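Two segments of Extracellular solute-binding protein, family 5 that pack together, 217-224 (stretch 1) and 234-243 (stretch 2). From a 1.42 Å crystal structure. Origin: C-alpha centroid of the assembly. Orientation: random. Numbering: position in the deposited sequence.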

# COMPACT_ATOMS: atom_id res chain seq x y z
N TRP A 217 13.10 -12.48 18.64
CA TRP A 217 14.18 -12.64 17.69
C TRP A 217 14.26 -11.42 16.77
O TRP A 217 13.36 -10.59 16.70
CB TRP A 217 13.90 -13.90 16.84
CG TRP A 217 12.49 -13.90 16.30
CD1 TRP A 217 11.41 -14.53 16.87
CD2 TRP A 217 12.00 -13.21 15.15
NE1 TRP A 217 10.29 -14.27 16.13
CE2 TRP A 217 10.61 -13.47 15.07
CE3 TRP A 217 12.60 -12.42 14.17
CZ2 TRP A 217 9.82 -12.95 14.04
CZ3 TRP A 217 11.79 -11.89 13.14
CH2 TRP A 217 10.43 -12.17 13.10
N SER A 218 15.37 -11.35 16.03
CA SER A 218 15.53 -10.33 15.02
C SER A 218 16.56 -10.76 13.99
O SER A 218 17.52 -11.46 14.32
CB SER A 218 16.00 -9.01 15.65
OG SER A 218 16.29 -8.08 14.63
N GLY A 219 16.36 -10.33 12.75
CA GLY A 219 17.37 -10.41 11.71
C GLY A 219 17.74 -9.04 11.17
O GLY A 219 18.26 -8.92 10.06
N GLY A 220 17.42 -8.00 11.96
CA GLY A 220 17.62 -6.62 11.55
C GLY A 220 18.39 -5.83 12.57
O GLY A 220 18.95 -6.38 13.53
N PRO A 221 18.40 -4.51 12.43
CA PRO A 221 19.24 -3.67 13.30
C PRO A 221 18.72 -3.55 14.72
O PRO A 221 19.52 -3.26 15.62
CB PRO A 221 19.25 -2.30 12.58
CG PRO A 221 18.00 -2.32 11.74
CD PRO A 221 17.88 -3.75 11.27
N TYR A 222 17.42 -3.76 14.93
CA TYR A 222 16.79 -3.61 16.24
C TYR A 222 16.06 -4.89 16.62
O TYR A 222 15.82 -5.76 15.78
CB TYR A 222 15.83 -2.39 16.23
CG TYR A 222 16.57 -1.06 16.17
CD1 TYR A 222 17.08 -0.48 17.31
CD2 TYR A 222 16.75 -0.40 14.97
CE1 TYR A 222 17.77 0.70 17.28
CE2 TYR A 222 17.43 0.80 14.92
CZ TYR A 222 17.94 1.34 16.08
OH TYR A 222 18.66 2.53 16.06
N MET A 223 15.71 -5.00 17.90
CA MET A 223 14.93 -6.12 18.40
C MET A 223 14.04 -5.63 19.52
O MET A 223 14.36 -4.64 20.17
CB MET A 223 15.86 -7.25 18.87
CG MET A 223 16.70 -6.92 20.10
SD MET A 223 18.03 -8.12 20.35
CE MET A 223 17.16 -9.68 20.35
N VAL A 224 12.93 -6.32 19.75
CA VAL A 224 11.97 -5.88 20.75
C VAL A 224 12.49 -6.16 22.15
O VAL A 224 12.85 -7.31 22.48
CB VAL A 224 10.60 -6.53 20.51
CG1 VAL A 224 9.60 -6.08 21.60
CG2 VAL A 224 10.07 -6.18 19.16
N THR A 234 8.92 -1.04 22.52
CA THR A 234 10.27 -0.57 22.76
C THR A 234 11.26 -1.52 22.12
O THR A 234 11.29 -2.71 22.47
CB THR A 234 10.55 -0.43 24.26
OG1 THR A 234 9.64 0.53 24.80
CG2 THR A 234 11.96 0.06 24.48
N LEU A 235 12.07 -1.01 21.20
CA LEU A 235 13.14 -1.77 20.56
C LEU A 235 14.51 -1.25 20.99
O LEU A 235 14.68 -0.07 21.31
CB LEU A 235 13.06 -1.69 19.04
CG LEU A 235 11.79 -2.25 18.40
CD1 LEU A 235 10.64 -1.33 18.47
CD2 LEU A 235 12.08 -2.60 16.93
N VAL A 236 15.48 -2.15 21.00
CA VAL A 236 16.87 -1.84 21.32
C VAL A 236 17.74 -2.43 20.23
O VAL A 236 17.28 -3.29 19.45
CB VAL A 236 17.27 -2.43 22.71
CG1 VAL A 236 16.47 -1.73 23.81
CG2 VAL A 236 17.06 -3.95 22.73
N PRO A 237 19.00 -2.02 20.14
CA PRO A 237 19.89 -2.61 19.12
C PRO A 237 19.95 -4.12 19.23
O PRO A 237 19.97 -4.69 20.32
CB PRO A 237 21.25 -1.99 19.41
CG PRO A 237 20.92 -0.69 20.07
CD PRO A 237 19.69 -0.95 20.90
N ASN A 238 20.00 -4.76 18.08
CA ASN A 238 20.36 -6.17 17.97
C ASN A 238 21.88 -6.27 18.00
O ASN A 238 22.54 -5.82 17.06
CB ASN A 238 19.78 -6.70 16.66
CG ASN A 238 20.26 -8.10 16.32
OD1 ASN A 238 20.97 -8.76 17.11
ND2 ASN A 238 19.87 -8.57 15.15
N PRO A 239 22.47 -6.82 19.08
CA PRO A 239 23.93 -6.86 19.18
C PRO A 239 24.60 -7.67 18.09
O PRO A 239 25.81 -7.51 17.88
CB PRO A 239 24.19 -7.50 20.55
CG PRO A 239 22.90 -7.53 21.25
CD PRO A 239 21.79 -7.37 20.26
N LYS A 240 23.86 -8.54 17.40
CA LYS A 240 24.40 -9.34 16.32
C LYS A 240 24.01 -8.80 14.94
O LYS A 240 24.16 -9.50 13.94
CB LYS A 240 23.98 -10.80 16.48
CG LYS A 240 24.53 -11.46 17.74
CD LYS A 240 24.38 -12.98 17.66
CE LYS A 240 24.80 -13.68 18.95
NZ LYS A 240 26.23 -13.46 19.27
N TRP A 241 23.53 -7.56 14.86
CA TRP A 241 23.29 -6.97 13.55
C TRP A 241 24.55 -7.01 12.70
O TRP A 241 25.64 -6.65 13.15
CB TRP A 241 22.81 -5.52 13.73
CG TRP A 241 22.70 -4.70 12.47
CD1 TRP A 241 23.27 -3.48 12.26
CD2 TRP A 241 21.96 -5.01 11.27
NE1 TRP A 241 22.94 -3.01 11.02
CE2 TRP A 241 22.13 -3.92 10.39
CE3 TRP A 241 21.16 -6.10 10.85
CZ2 TRP A 241 21.55 -3.89 9.11
CZ3 TRP A 241 20.61 -6.06 9.58
CH2 TRP A 241 20.80 -4.96 8.74
N TYR A 242 24.37 -7.40 11.44
CA TYR A 242 25.46 -7.74 10.52
C TYR A 242 25.56 -6.77 9.35
O TYR A 242 26.37 -6.97 8.44
CB TYR A 242 25.25 -9.16 9.98
CG TYR A 242 23.83 -9.36 9.48
CD1 TYR A 242 23.48 -9.03 8.18
CD2 TYR A 242 22.82 -9.82 10.32
CE1 TYR A 242 22.20 -9.15 7.73
CE2 TYR A 242 21.52 -9.93 9.88
CZ TYR A 242 21.20 -9.58 8.57
OH TYR A 242 19.93 -9.68 8.10
N GLY A 243 24.76 -5.72 9.37
CA GLY A 243 24.74 -4.79 8.25
C GLY A 243 25.82 -3.74 8.32
O GLY A 243 26.49 -3.56 9.34

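Residues 222-224 and 234-237 run as antiparallel strands, their axes crossing at 139° and approaching to 4.4 Å. Met223 and Val236 form the hydrogen-bonded pair of the register: Met223 N donates to Val236 O (2.8 Å) and Val236 N to Met223 O (2.9 Å). Tyr222 with Pro237 and Val224 with Leu235 are non-hydrogen-bonded pairs, and the first suits proline, which has no amide hydrogen to offer. Just past the strands, Asn238 N donates to Pro221 O (2.9 Å), nearly linear at 175°. Beyond it, Asn238 to Trp241 form a type I turn, closed by Trp241 N to Asn238 O (3.0 Å).

Asn238 shows why an amide side chain fits here. Asn238 ND2 donates to Gly220 O (2.9 Å), while Asn238 OD1 accepts from Lys240 N (2.9 Å), so one buried group both ties the loop across the interface and braces its own turn. Ser218 braces stretch 1 from within: Ser218 OG donates to Tyr222 O (2.6 Å) and accepts from Gly220 N (2.9 Å).

Trp241 points toward stretch 1 and lays its indole against Pro221, whose CA sits over the five-membered ring, 3.8 Å from its centroid; a rigid pyrrolidine offers polarised C-H groups to such an aromatic face. The indole also packs closely on Gly220, with Gly220 C 3.3 Å from Trp241 CE3. A CB on Gly220 would clash with Pro221 CD, so glycine fits this backbone. Tyr242 starts sideways, but its long side chain brings Tyr242 OH to Gly219 O, a 2.7 Å hydrogen bond.

Met223 and Val236 share one face of the sheet, with Met223 CG 4.0 Å from Val236 CG2; beta-branched valine favours a strand's extended backbone. The flexible thioether carries Met223 SD on to Pro239 CD (3.8 Å). Tyr222 CB meets Leu235 CD2 at 3.8 Å, part of the 670 Å² buried between the stretches, both sides summed.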